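Local coordinates for protein flavin prenyltransferase UbiX (Methanocaldococcus jannaschii, PDB 6M8V) that probably catalyses the metal-independent transfer of a dimethylallyl group from dimethylallyl monophosphate to the flavin of FMN, making the prenyl-FMN cofactor of UbiD decarboxylases, at residues P68-S73 with I101-D106; D58-E61 with F66-L69; A16-E21 with F162-V167; G139-P144 with L168-I173. One frame throughout, in Å; residues are numbered along the deposited sequence.

Contact 1 of 4, residues P68-S73 with I101-D106; sequences PLASGS and IVRVCD. With FMN (flavin mononucleotide), chain B; PO4 (phosphate ion), chain C.
Polar contact between the two segments runs through Arg-103 and the carbonyl oxygen of Ala-70. Arg-103 NE gives a nearly straight hydrogen bond to Ala-70 O (3.0 Å, 163° at the hydrogen); the acceptor lies in the guanidinium plane, whereas the donor stands 48° above the carbonyl plane. NH2 adds a weak second bond to the same oxygen. With CG anti to the backbone N (chi1 171°) and a bend at chi2, the chain passes Ala-70 and lays one guanidinium face against FMN, Arg-103 NH1 being 3.6 Å from FMN N1. NH1 also forms a salt bridge with Glu-121 of a third subunit. Replacing Arg-103 by a methionine would probably leave Ala-70 O and that glutamate without their partner and remove the group lying over the flavin near N1.

The loop gives two bonds to a phosphate ion, probably from the crystallisation liquor: Ser-71 OG to PO4 O1 (2.7 Å) and Gly-72 N to PO4 O3 (2.6 Å). Arg-103 NH2 reaches O4 weakly; Lys-110 and Tyr-150 of the second subunit also bond the ion. Ser-71 OG accepts from Ser-73 N, an ST turn.

Apolar contact is small, Leu-69 CB meeting Val-104 CG1 at 3.7 Å. The loop after strand 58-61 thus lies against helix 100-110, with Leu-69 and Val-104 both reaching strand 2-7.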
loop_
_atom_site.group_PDB
_atom_site.type_symbol
_atom_site.label_atom_id
_atom_site.label_comp_id
_atom_site.label_asym_id
_atom_site.label_seq_id
_atom_site.Cartn_x
_atom_site.Cartn_y
_atom_site.Cartn_z
ATOM N N PRO A 68 -9.124 14.242 -35.816
ATOM C CA PRO A 68 -10.357 13.748 -35.181
ATOM C C PRO A 68 -10.108 12.698 -34.111
ATOM O O PRO A 68 -10.920 12.564 -33.185
ATOM C CB PRO A 68 -11.167 13.186 -36.361
ATOM C CG PRO A 68 -10.185 13.044 -37.497
ATOM C CD PRO A 68 -9.162 14.114 -37.285
ATOM N N LEU A 69 -9.002 11.955 -34.202
ATOM C CA LEU A 69 -8.694 10.944 -33.199
ATOM C C LEU A 69 -8.508 11.534 -31.808
ATOM O O LEU A 69 -8.706 10.824 -30.818
ATOM C CB LEU A 69 -7.433 10.178 -33.600
ATOM C CG LEU A 69 -7.481 9.447 -34.937
ATOM C CD1 LEU A 69 -6.177 8.711 -35.179
ATOM C CD2 LEU A 69 -8.658 8.488 -34.965
ATOM N N ALA A 70 -8.150 12.813 -31.711
ATOM C CA ALA A 70 -7.767 13.437 -30.452
ATOM C C ALA A 70 -8.947 13.752 -29.543
ATOM O O ALA A 70 -8.768 14.470 -28.555
ATOM C CB ALA A 70 -6.978 14.719 -30.723
ATOM N N SER A 71 -10.137 13.235 -29.837
ATOM C CA SER A 71 -11.299 13.475 -28.996
ATOM C C SER A 71 -12.081 12.187 -28.807
ATOM O O SER A 71 -12.239 11.404 -29.750
ATOM C CB SER A 71 -12.217 14.535 -29.597
ATOM O OG SER A 71 -13.478 14.528 -28.953
ATOM N N GLY A 72 -12.576 11.981 -27.585
ATOM C CA GLY A 72 -13.423 10.835 -27.308
ATOM C C GLY A 72 -14.774 10.899 -27.983
ATOM O O GLY A 72 -15.447 9.868 -28.098
ATOM N N SER A 73 -15.189 12.088 -28.431
ATOM C CA SER A 73 -16.444 12.203 -29.164
ATOM C C SER A 73 -16.403 11.406 -30.462
ATOM O O SER A 73 -17.450 10.979 -30.964
ATOM C CB SER A 73 -16.753 13.673 -29.451
ATOM O OG SER A 73 -15.789 14.240 -30.327
ATOM N N ILE A 101 -0.351 10.094 -30.060
ATOM C CA ILE A 101 -0.334 8.674 -29.717
ATOM C C ILE A 101 -0.821 8.460 -28.284
ATOM O O ILE A 101 -1.753 7.688 -28.036
ATOM C CB ILE A 101 1.072 8.089 -29.937
ATOM C CG1 ILE A 101 1.334 7.919 -31.441
ATOM C CG2 ILE A 101 1.216 6.755 -29.204
ATOM C CD1 ILE A 101 2.727 7.406 -31.776
ATOM N N VAL A 102 -0.198 9.143 -27.321
ATOM C CA VAL A 102 -0.589 8.971 -25.925
ATOM C C VAL A 102 -2.005 9.484 -25.699
ATOM O O VAL A 102 -2.753 8.930 -24.885
ATOM C CB VAL A 102 0.434 9.668 -25.003
ATOM C CG1 VAL A 102 0.123 9.395 -23.519
ATOM C CG2 VAL A 102 1.829 9.212 -25.344
ATOM N N ARG A 103 -2.409 10.528 -26.424
ATOM C CA ARG A 103 -3.764 11.043 -26.267
ATOM C C ARG A 103 -4.802 10.000 -26.679
ATOM O O ARG A 103 -5.810 9.821 -25.982
ATOM C CB ARG A 103 -3.929 12.340 -27.066
ATOM C CG ARG A 103 -5.364 12.857 -27.167
ATOM C CD ARG A 103 -5.975 13.214 -25.801
ATOM N NE ARG A 103 -7.307 13.799 -25.964
ATOM C CZ ARG A 103 -8.162 14.043 -24.972
ATOM N NH1 ARG A 103 -7.835 13.759 -23.721
ATOM N NH2 ARG A 103 -9.353 14.576 -25.232
ATOM N N VAL A 104 -4.568 9.279 -27.786
ATOM C CA VAL A 104 -5.552 8.272 -28.191
ATOM C C VAL A 104 -5.490 7.043 -27.288
ATOM O O VAL A 104 -6.497 6.343 -27.120
ATOM C CB VAL A 104 -5.407 7.884 -29.680
ATOM C CG1 VAL A 104 -5.532 9.114 -30.584
ATOM C CG2 VAL A 104 -4.113 7.139 -29.944
ATOM N N CYS A 105 -4.329 6.749 -26.690
ATOM C CA CYS A 105 -4.300 5.710 -25.660
ATOM C C CYS A 105 -5.097 6.133 -24.437
ATOM O O CYS A 105 -5.865 5.338 -23.886
ATOM C CB CYS A 105 -2.864 5.376 -25.258
ATOM S SG CYS A 105 -1.908 4.594 -26.559
ATOM N N ASP A 106 -4.927 7.383 -23.995
ATOM C CA ASP A 106 -5.685 7.870 -22.845
ATOM C C ASP A 106 -7.179 7.883 -23.145
ATOM O O ASP A 106 -8.003 7.587 -22.268
ATOM C CB ASP A 106 -5.190 9.267 -22.453
ATOM C CG ASP A 106 -5.573 9.653 -21.033
ATOM O OD1 ASP A 106 -5.354 8.846 -20.098
ATOM O OD2 ASP A 106 -6.087 10.778 -20.847
HETATM N N1 FMN B . -7.152 17.261 -23.496
HETATM C C2 FMN B . -7.833 17.094 -22.308
HETATM O O2 FMN B . -7.262 16.498 -21.410
HETATM N N3 FMN B . -9.124 17.579 -22.126
HETATM C C4 FMN B . -9.729 18.261 -23.174
HETATM O O4 FMN B . -10.868 18.728 -23.084
HETATM C C4A FMN B . -9.044 18.429 -24.368
HETATM N N5 FMN B . -9.669 19.100 -25.388
HETATM C C5A FMN B . -9.011 19.281 -26.577
HETATM C C6 FMN B . -9.663 19.963 -27.586
HETATM C C7 FMN B . -9.024 20.157 -28.795
HETATM C C7M FMN B . -9.737 20.899 -29.876
HETATM C C8 FMN B . -7.738 19.674 -28.996
HETATM C C8M FMN B . -7.068 19.903 -30.315
HETATM C C9 FMN B . -7.080 18.986 -27.980
HETATM C C9A FMN B . -7.721 18.789 -26.762
HETATM N N10 FMN B . -7.084 18.113 -25.737
HETATM C C10 FMN B . -7.754 17.931 -24.539
HETATM C "C1'" FMN B . -5.692 17.564 -25.929
HETATM C "C2'" FMN B . -4.627 18.411 -25.243
HETATM O "O2'" FMN B . -4.610 19.704 -25.805
HETATM C "C3'" FMN B . -3.242 17.799 -25.390
HETATM O "O3'" FMN B . -3.098 16.712 -24.499
HETATM C "C4'" FMN B . -2.150 18.845 -25.166
HETATM O "O4'" FMN B . -0.887 18.230 -25.273
HETATM C "C5'" FMN B . -2.250 19.563 -23.824
HETATM O "O5'" FMN B . -1.074 20.327 -23.631
HETATM P P FMN B . -1.018 21.568 -22.599
HETATM O O1P FMN B . -1.946 22.646 -23.082
HETATM O O2P FMN B . -1.493 21.089 -21.248
HETATM O O3P FMN B . 0.396 22.084 -22.498
HETATM P P PO4 C . -13.215 14.830 -25.373
HETATM O O1 PO4 C . -12.605 15.432 -26.619
HETATM O O2 PO4 C . -14.694 15.139 -25.309
HETATM O O3 PO4 C . -13.032 13.329 -25.389
HETATM O O4 PO4 C . -12.522 15.420 -24.166
#

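Contact 2 of 4, residues D58-E61 with F66-L69; sequences DYYE and FSPL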
loop_
_atom_site.group_PDB
_atom_site.type_symbol
_atom_site.label_atom_id
_atom_site.label_comp_id
_atom_site.label_asym_id
_atom_site.label_seq_id
_atom_site.Cartn_x
_atom_site.Cartn_y
_atom_site.Cartn_z
ATOM N N ASP A 58 -5.726 6.029 -43.165
ATOM C CA ASP A 58 -5.537 7.422 -42.790
ATOM C C ASP A 58 -4.234 7.551 -42.017
ATOM O O ASP A 58 -3.794 6.606 -41.356
ATOM C CB ASP A 58 -6.695 7.949 -41.938
ATOM C CG ASP A 58 -7.847 8.453 -42.772
ATOM O OD1 ASP A 58 -7.590 9.084 -43.822
ATOM O OD2 ASP A 58 -9.010 8.220 -42.377
ATOM N N TYR A 59 -3.626 8.729 -42.105
ATOM C CA TYR A 59 -2.408 9.038 -41.373
ATOM C C TYR A 59 -2.565 10.387 -40.690
ATOM O O TYR A 59 -3.182 11.300 -41.241
ATOM C CB TYR A 59 -1.174 9.059 -42.292
ATOM C CG TYR A 59 0.092 9.495 -41.588
ATOM C CD1 TYR A 59 0.839 8.591 -40.843
ATOM C CD2 TYR A 59 0.530 10.814 -41.650
ATOM C CE1 TYR A 59 1.994 8.985 -40.182
ATOM C CE2 TYR A 59 1.684 11.218 -40.996
ATOM C CZ TYR A 59 2.410 10.299 -40.262
ATOM O OH TYR A 59 3.559 10.691 -39.610
ATOM N N TYR A 60 -2.011 10.506 -39.482
ATOM C CA TYR A 60 -1.980 11.777 -38.774
ATOM C C TYR A 60 -0.608 11.968 -38.144
ATOM O O TYR A 60 0.005 11.010 -37.663
ATOM C CB TYR A 60 -3.067 11.853 -37.696
ATOM C CG TYR A 60 -4.475 11.697 -38.217
ATOM C CD1 TYR A 60 -5.141 12.762 -38.821
ATOM C CD2 TYR A 60 -5.145 10.487 -38.101
ATOM C CE1 TYR A 60 -6.435 12.620 -39.295
ATOM C CE2 TYR A 60 -6.434 10.337 -38.569
ATOM C CZ TYR A 60 -7.075 11.403 -39.167
ATOM O OH TYR A 60 -8.359 11.242 -39.631
ATOM N N GLU A 61 -0.128 13.208 -38.160
ATOM C CA GLU A 61 1.138 13.520 -37.519
ATOM C C GLU A 61 0.992 13.419 -36.004
ATOM O O GLU A 61 -0.072 13.692 -35.442
ATOM C CB GLU A 61 1.606 14.919 -37.920
ATOM C CG GLU A 61 3.109 15.042 -38.134
ATOM C CD GLU A 61 3.642 14.054 -39.155
ATOM O OE1 GLU A 61 4.209 13.022 -38.746
ATOM O OE2 GLU A 61 3.498 14.311 -40.366
ATOM N N PHE A 66 -5.377 18.578 -33.727
ATOM C CA PHE A 66 -6.642 18.829 -34.400
ATOM C C PHE A 66 -7.135 17.623 -35.189
ATOM O O PHE A 66 -8.184 17.714 -35.836
ATOM C CB PHE A 66 -6.517 20.052 -35.312
ATOM C CG PHE A 66 -6.702 21.353 -34.589
ATOM C CD1 PHE A 66 -5.800 21.750 -33.613
ATOM C CD2 PHE A 66 -7.783 22.170 -34.868
ATOM C CE1 PHE A 66 -5.969 22.944 -32.936
ATOM C CE2 PHE A 66 -7.955 23.367 -34.194
ATOM C CZ PHE A 66 -7.047 23.753 -33.227
ATOM N N SER A 67 -6.412 16.506 -35.143
ATOM C CA SER A 67 -6.895 15.275 -35.740
ATOM C C SER A 67 -8.201 14.850 -35.068
ATOM O O SER A 67 -8.402 15.096 -33.875
ATOM C CB SER A 67 -5.842 14.175 -35.601
ATOM O OG SER A 67 -6.427 12.885 -35.644
ATOM N N PRO A 68 -9.124 14.242 -35.816
ATOM C CA PRO A 68 -10.357 13.748 -35.181
ATOM C C PRO A 68 -10.108 12.698 -34.111
ATOM O O PRO A 68 -10.920 12.564 -33.185
ATOM C CB PRO A 68 -11.167 13.186 -36.361
ATOM C CG PRO A 68 -10.185 13.044 -37.497
ATOM C CD PRO A 68 -9.162 14.114 -37.285
ATOM N N LEU A 69 -9.002 11.955 -34.202
ATOM C CA LEU A 69 -8.694 10.944 -33.199
ATOM C C LEU A 69 -8.508 11.534 -31.808
ATOM O O LEU A 69 -8.706 10.824 -30.818
ATOM C CB LEU A 69 -7.433 10.178 -33.600
ATOM C CG LEU A 69 -7.481 9.447 -34.937
ATOM C CD1 LEU A 69 -6.177 8.711 -35.179
ATOM C CD2 LEU A 69 -8.658 8.488 -34.965
#
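The Tyr-60 ring receives Ser-67 on one face: Ser-67 OG stands 3.3 Å above the ring plane, over its centre, and Ser-67 CB makes an off-centre CH-pi contact, 4.1 Å from the centroid and 30° off the normal. Pro-68 and Leu-69 approach the ring obliquely, at different parts of it. Pro-68 crosses the tyrosine at about a right angle, with CG 3.3 Å from Tyr-60 OH and CD against CE1. Leu-69 serves the other flank, its CD1 lying 3.6 Å from Tyr-60 CD2. Tyr-60 reaches all three because CG is anti to its carbonyl carbon (chi1 -59°), on a bond from CA that already points at the loop.

Ser-67 OG also accepts from Leu-69 N (3.1 Å, 147° at the hydrogen), which closes an ST turn at the start of the 3-10 segment and helps to hold the hydroxyl oxygen above the ring. Within this chain, strand 58-61 is an outermost strand of the parallel sheet, paired with strand 28-33, and the loop folds back over its Tyr-60. A serine in place of Tyr-60 is likely to open a gap beneath Ser-67 and strip Pro-68 and Leu-69 of their shared apolar support. Leu-100 of helix 100-110 touches both Tyr-60 and Ser-67. Ser-67 O accepts from Trp-181 of a second subunit.

Contact 3 of 4, residues A16-E21 with F162-V167; sequences AKRLLE and FVVGRV
Val-164 points at helix 13-22 and divides its two methyl groups between neighbouring residues there. From the beginning of the side chain, Val-164 CB is 4.2 Å from Arg-18 CG. One branch, CG1, is anti to the backbone N (chi1 170°) and runs up to the Leu-19 backbone, 3.8 Å from Leu-19 CA, with Leu-19 CD1 at 4.1 Å. The other branch, Val-164 CG2, turns to the aliphatic part of Arg-18, where Arg-18 CG is 3.7 Å away and CB only slightly farther. One turn on, Val-167 CG1 meets the same Leu-19 CD1 at 4.0 Å, their side chains crossing at about a right angle.

The short helical segments approach to 9.5 Å between axes and cross at -52°, so the touching residues are confined to this small patch. Leu-19 also reaches Val-80 and Val-82 of strand 78-84, which places the helix pair on the central parallel sheet.

Beyond CG the Arg-18 chain bends at chi2 and chi3 and leads away. Arg-18 NE donates to Glu-21 OE2 (2.9 Å), in a salt-bridge network with Lys-17. Between residues 16-21 and 162-167 the contact is therefore apolar, but just beyond it Arg-18 NH1 bonds Asn-161 of the same partner helix, adding a polar link at the margin.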
loop_
_atom_site.group_PDB
_atom_site.type_symbol
_atom_site.label_atom_id
_atom_site.label_comp_id
_atom_site.label_asym_id
_atom_site.label_seq_id
_atom_site.Cartn_x
_atom_site.Cartn_y
_atom_site.Cartn_z
ATOM N N ALA A 16 5.430 -3.555 -36.853
ATOM C CA ALA A 16 4.386 -2.621 -37.261
ATOM C C ALA A 16 4.148 -2.681 -38.765
ATOM O O ALA A 16 3.002 -2.597 -39.223
ATOM C CB ALA A 16 4.754 -1.202 -36.830
ATOM N N LYS A 17 5.219 -2.822 -39.547
ATOM C CA LYS A 17 5.070 -2.918 -40.995
ATOM C C LYS A 17 4.258 -4.151 -41.375
ATOM O O LYS A 17 3.305 -4.063 -42.158
ATOM C CB LYS A 17 6.448 -2.942 -41.664
ATOM C CG LYS A 17 6.415 -3.062 -43.196
ATOM C CD LYS A 17 7.826 -3.185 -43.768
ATOM C CE LYS A 17 7.824 -3.354 -45.290
ATOM N NZ LYS A 17 7.086 -4.571 -45.739
ATOM N N ARG A 18 4.607 -5.308 -40.804
ATOM C CA ARG A 18 3.884 -6.536 -41.114
ATOM C C ARG A 18 2.430 -6.465 -40.657
ATOM O O ARG A 18 1.528 -6.919 -41.371
ATOM C CB ARG A 18 4.587 -7.734 -40.479
ATOM C CG ARG A 18 3.924 -9.078 -40.765
ATOM C CD ARG A 18 3.902 -9.404 -42.264
ATOM N NE ARG A 18 5.141 -9.020 -42.939
ATOM C CZ ARG A 18 6.281 -9.701 -42.860
ATOM N NH1 ARG A 18 6.351 -10.810 -42.132
ATOM N NH2 ARG A 18 7.357 -9.271 -43.507
ATOM N N LEU A 19 2.181 -5.912 -39.465
ATOM C CA LEU A 19 0.804 -5.776 -38.997
ATOM C C LEU A 19 -0.017 -4.898 -39.936
ATOM O O LEU A 19 -1.187 -5.192 -40.211
ATOM C CB LEU A 19 0.778 -5.205 -37.576
ATOM C CG LEU A 19 -0.605 -4.837 -37.021
ATOM C CD1 LEU A 19 -1.475 -6.076 -36.842
ATOM C CD2 LEU A 19 -0.496 -4.061 -35.700
ATOM N N LEU A 20 0.581 -3.816 -40.439
ATOM C CA LEU A 20 -0.150 -2.900 -41.310
ATOM C C LEU A 20 -0.545 -3.564 -42.622
ATOM O O LEU A 20 -1.616 -3.274 -43.169
ATOM C CB LEU A 20 0.687 -1.653 -41.590
ATOM C CG LEU A 20 0.717 -0.564 -40.521
ATOM C CD1 LEU A 20 1.868 0.375 -40.797
ATOM C CD2 LEU A 20 -0.591 0.195 -40.492
ATOM N N GLU A 21 0.303 -4.449 -43.154
ATOM C CA GLU A 21 -0.039 -5.053 -44.436
ATOM C C GLU A 21 -1.024 -6.207 -44.290
ATOM O O GLU A 21 -1.890 -6.380 -45.154
ATOM C CB GLU A 21 1.220 -5.501 -45.188
ATOM C CG GLU A 21 2.248 -6.280 -44.398
ATOM C CD GLU A 21 3.615 -6.241 -45.069
ATOM O OE1 GLU A 21 3.965 -5.183 -45.638
ATOM O OE2 GLU A 21 4.332 -7.267 -45.044
ATOM N N PHE A 162 4.432 -14.835 -36.469
ATOM C CA PHE A 162 3.896 -15.328 -35.203
ATOM C C PHE A 162 3.433 -14.171 -34.325
ATOM O O PHE A 162 2.300 -14.163 -33.826
ATOM C CB PHE A 162 4.945 -16.167 -34.467
ATOM C CG PHE A 162 4.504 -16.621 -33.098
ATOM C CD1 PHE A 162 3.848 -17.828 -32.936
ATOM C CD2 PHE A 162 4.732 -15.833 -31.976
ATOM C CE1 PHE A 162 3.432 -18.245 -31.688
ATOM C CE2 PHE A 162 4.314 -16.241 -30.725
ATOM C CZ PHE A 162 3.664 -17.451 -30.581
ATOM N N VAL A 163 4.310 -13.186 -34.118
ATOM C CA VAL A 163 3.977 -12.041 -33.276
ATOM C C VAL A 163 2.749 -11.317 -33.817
ATOM O O VAL A 163 1.823 -10.984 -33.068
ATOM C CB VAL A 163 5.185 -11.095 -33.163
ATOM C CG1 VAL A 163 4.803 -9.827 -32.401
ATOM C CG2 VAL A 163 6.361 -11.807 -32.486
ATOM N N VAL A 164 2.720 -11.078 -35.130
ATOM C CA VAL A 164 1.607 -10.345 -35.725
ATOM C C VAL A 164 0.322 -11.165 -35.660
ATOM O O VAL A 164 -0.760 -10.629 -35.386
ATOM C CB VAL A 164 1.961 -9.933 -37.168
ATOM C CG1 VAL A 164 0.736 -9.390 -37.896
ATOM C CG2 VAL A 164 3.079 -8.895 -37.153
ATOM N N GLY A 165 0.417 -12.477 -35.901
ATOM C CA GLY A 165 -0.758 -13.325 -35.779
ATOM C C GLY A 165 -1.365 -13.283 -34.390
ATOM O O GLY A 165 -2.589 -13.257 -34.233
ATOM N N ARG A 166 -0.514 -13.266 -33.359
ATOM C CA ARG A 166 -1.007 -13.159 -31.990
ATOM C C ARG A 166 -1.694 -11.820 -31.753
ATOM O O ARG A 166 -2.698 -11.747 -31.036
ATOM C CB ARG A 166 0.143 -13.358 -31.004
ATOM C CG ARG A 166 0.745 -14.750 -31.037
ATOM C CD ARG A 166 -0.266 -15.784 -30.588
ATOM N NE ARG A 166 -0.398 -15.790 -29.137
ATOM C CZ ARG A 166 -1.550 -15.945 -28.496
ATOM N NH1 ARG A 166 -2.673 -16.105 -29.183
ATOM N NH2 ARG A 166 -1.578 -15.935 -27.171
ATOM N N VAL A 167 -1.173 -10.746 -32.353
ATOM C CA VAL A 167 -1.838 -9.450 -32.244
ATOM C C VAL A 167 -3.223 -9.511 -32.873
ATOM O O VAL A 167 -4.205 -9.027 -32.295
ATOM C CB VAL A 167 -0.978 -8.344 -32.879
ATOM C CG1 VAL A 167 -1.789 -7.062 -33.021
ATOM C CG2 VAL A 167 0.262 -8.101 -32.049
#

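Contact 4 of 4, residues G139-P144 with L168-I173; sequences GAIVMP and LDILGI
Backbones stay well apart here, the nearest CA atoms, those of Ile-141 and Ile-170, being 8.4 Å from each other, so side chains alone bridge the outermost strand of this chain's sheet and the last turn of helix 156-171. Ile-170 does so with both branches. Its CG2, anti to the backbone N, faces Ile-141, where CG2 lies 4.0 Å away and CD1 4.1 Å. Its CG1, anti instead to the carbonyl carbon (chi1 -65°), turns to Met-143 and meets CE at 3.8 Å and SD at 4.0 Å. Met-143 reaches that far because its chain is extended beyond CG (chi2 178°, chi3 -173°), which carries the terminal methyl out to the helix. In both pairs the side chains run past one another in opposite directions, and no hydrogen bond links the segments.

The helix stops just beyond Ile-170: Gly-172 has positive phi, and a Schellman motif is closed by Gly-172 N to Asp-169 O and Ile-173 N to Leu-168 O (2.9 Å). Pro-123 of a neighbouring subunit, to which Val-142 makes backbone hydrogen bonds, packs on both Ile-141 and Ile-170. Ile-141 also pairs through its backbone with strand 114-119, and Ile-170 touches Ile-116 there. A C-terminal helix lying against a parallel sheet in this way fits the three-layer, Rossmann-like alpha/beta fold of the flavoprotein family.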
loop_
_atom_site.group_PDB
_atom_site.type_symbol
_atom_site.label_atom_id
_atom_site.label_comp_id
_atom_site.label_asym_id
_atom_site.label_seq_id
_atom_site.Cartn_x
_atom_site.Cartn_y
_atom_site.Cartn_z
ATOM N N GLY A 139 -6.792 -2.774 -17.684
ATOM C CA GLY A 139 -7.433 -3.479 -18.777
ATOM C C GLY A 139 -6.691 -3.420 -20.095
ATOM O O GLY A 139 -7.151 -4.028 -21.066
ATOM N N ALA A 140 -5.575 -2.698 -20.175
ATOM C CA ALA A 140 -4.753 -2.750 -21.372
ATOM C C ALA A 140 -4.137 -4.136 -21.520
ATOM O O ALA A 140 -3.877 -4.828 -20.535
ATOM C CB ALA A 140 -3.656 -1.685 -21.320
ATOM N N ILE A 141 -3.915 -4.542 -22.765
ATOM C CA ILE A 141 -3.280 -5.815 -23.077
ATOM C C ILE A 141 -1.795 -5.551 -23.293
ATOM O O ILE A 141 -1.394 -4.984 -24.313
ATOM C CB ILE A 141 -3.925 -6.484 -24.301
ATOM C CG1 ILE A 141 -5.386 -6.844 -24.006
ATOM C CG2 ILE A 141 -3.161 -7.740 -24.689
ATOM C CD1 ILE A 141 -6.398 -6.016 -24.761
ATOM N N VAL A 142 -0.974 -5.954 -22.332
ATOM C CA VAL A 142 0.454 -5.664 -22.358
ATOM C C VAL A 142 1.148 -6.836 -23.035
ATOM O O VAL A 142 1.168 -7.953 -22.510
ATOM C CB VAL A 142 1.006 -5.415 -20.950
ATOM C CG1 VAL A 142 2.512 -5.227 -21.007
ATOM C CG2 VAL A 142 0.332 -4.192 -20.327
ATOM N N MET A 143 1.737 -6.577 -24.198
ATOM C CA MET A 143 2.136 -7.634 -25.121
ATOM C C MET A 143 3.501 -7.331 -25.735
ATOM O O MET A 143 3.606 -7.061 -26.932
ATOM C CB MET A 143 1.074 -7.784 -26.211
ATOM C CG MET A 143 1.025 -9.134 -26.847
ATOM S SD MET A 143 -0.307 -9.179 -28.046
ATOM C CE MET A 143 -0.262 -10.911 -28.484
ATOM N N PRO A 144 4.564 -7.390 -24.937
ATOM C CA PRO A 144 5.912 -7.255 -25.521
ATOM C C PRO A 144 6.142 -8.318 -26.579
ATOM O O PRO A 144 5.702 -9.467 -26.421
ATOM C CB PRO A 144 6.854 -7.449 -24.318
ATOM C CG PRO A 144 6.000 -7.985 -23.212
ATOM C CD PRO A 144 4.604 -7.528 -23.472
ATOM N N LEU A 168 -3.331 -10.115 -34.058
ATOM C CA LEU A 168 -4.643 -10.267 -34.681
ATOM C C LEU A 168 -5.555 -11.141 -33.830
ATOM O O LEU A 168 -6.761 -10.881 -33.733
ATOM C CB LEU A 168 -4.502 -10.847 -36.092
ATOM C CG LEU A 168 -3.771 -9.995 -37.136
ATOM C CD1 LEU A 168 -3.800 -10.664 -38.509
ATOM C CD2 LEU A 168 -4.357 -8.594 -37.208
ATOM N N ASP A 169 -5.000 -12.184 -33.206
ATOM C CA ASP A 169 -5.779 -12.991 -32.268
ATOM C C ASP A 169 -6.427 -12.125 -31.193
ATOM O O ASP A 169 -7.629 -12.235 -30.932
ATOM C CB ASP A 169 -4.893 -14.061 -31.624
ATOM C CG ASP A 169 -4.495 -15.156 -32.594
ATOM O OD1 ASP A 169 -5.172 -15.305 -33.632
ATOM O OD2 ASP A 169 -3.515 -15.880 -32.308
ATOM N N ILE A 170 -5.634 -11.252 -30.558
ATOM C CA ILE A 170 -6.146 -10.370 -29.509
ATOM C C ILE A 170 -7.178 -9.398 -30.069
ATOM O O ILE A 170 -8.145 -9.038 -29.385
ATOM C CB ILE A 170 -4.975 -9.623 -28.833
ATOM C CG1 ILE A 170 -4.056 -10.607 -28.109
ATOM C CG2 ILE A 170 -5.484 -8.588 -27.855
ATOM C CD1 ILE A 170 -4.690 -11.233 -26.876
ATOM N N LEU A 171 -6.997 -8.957 -31.313
ATOM C CA LEU A 171 -7.960 -8.066 -31.945
ATOM C C LEU A 171 -9.256 -8.773 -32.321
ATOM O O LEU A 171 -10.229 -8.097 -32.671
ATOM C CB LEU A 171 -7.335 -7.429 -33.190
ATOM C CG LEU A 171 -6.206 -6.431 -32.932
ATOM C CD1 LEU A 171 -5.367 -6.222 -34.179
ATOM C CD2 LEU A 171 -6.774 -5.112 -32.444
ATOM N N GLY A 172 -9.298 -10.101 -32.253
ATOM C CA GLY A 172 -10.463 -10.829 -32.712
ATOM C C GLY A 172 -10.521 -11.032 -34.207
ATOM O O GLY A 172 -11.607 -11.251 -34.753
ATOM N N ILE A 173 -9.383 -10.967 -34.888
ATOM C CA ILE A 173 -9.315 -11.105 -36.336
ATOM C C ILE A 173 -8.792 -12.499 -36.654
ATOM O O ILE A 173 -7.671 -12.851 -36.266
ATOM C CB ILE A 173 -8.426 -10.015 -36.957
ATOM C CG1 ILE A 173 -8.999 -8.632 -36.633
ATOM C CG2 ILE A 173 -8.304 -10.208 -38.462
ATOM C CD1 ILE A 173 -8.178 -7.487 -37.156
#

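Overall arrangement
Contacts 1 and 2 form one continuous region, sharing Pro-68 and Leu-69 with centres about 9 Å apart; the loop braced by Tyr-60 goes on to bind the phosphate and to accept the bond of Arg-103, which lies against the flavin. Contacts 3 and 4 are likewise joined, through helix 156-171: their centres lie about 11 Å apart, and Met-143 CE comes 3.5 Å from Arg-166 CB. The two groups do not touch, contacts 1 and 3 being about 23 Å apart between centres. The assembly brings them together: one and the same neighbouring subunit supplies the Arg-166 that meets Gly-72 O weakly and the Tyr-150 that bonds the phosphate, both predicted to bind dimethylallyl phosphate, consistent with prenyl-donor sites formed between chains.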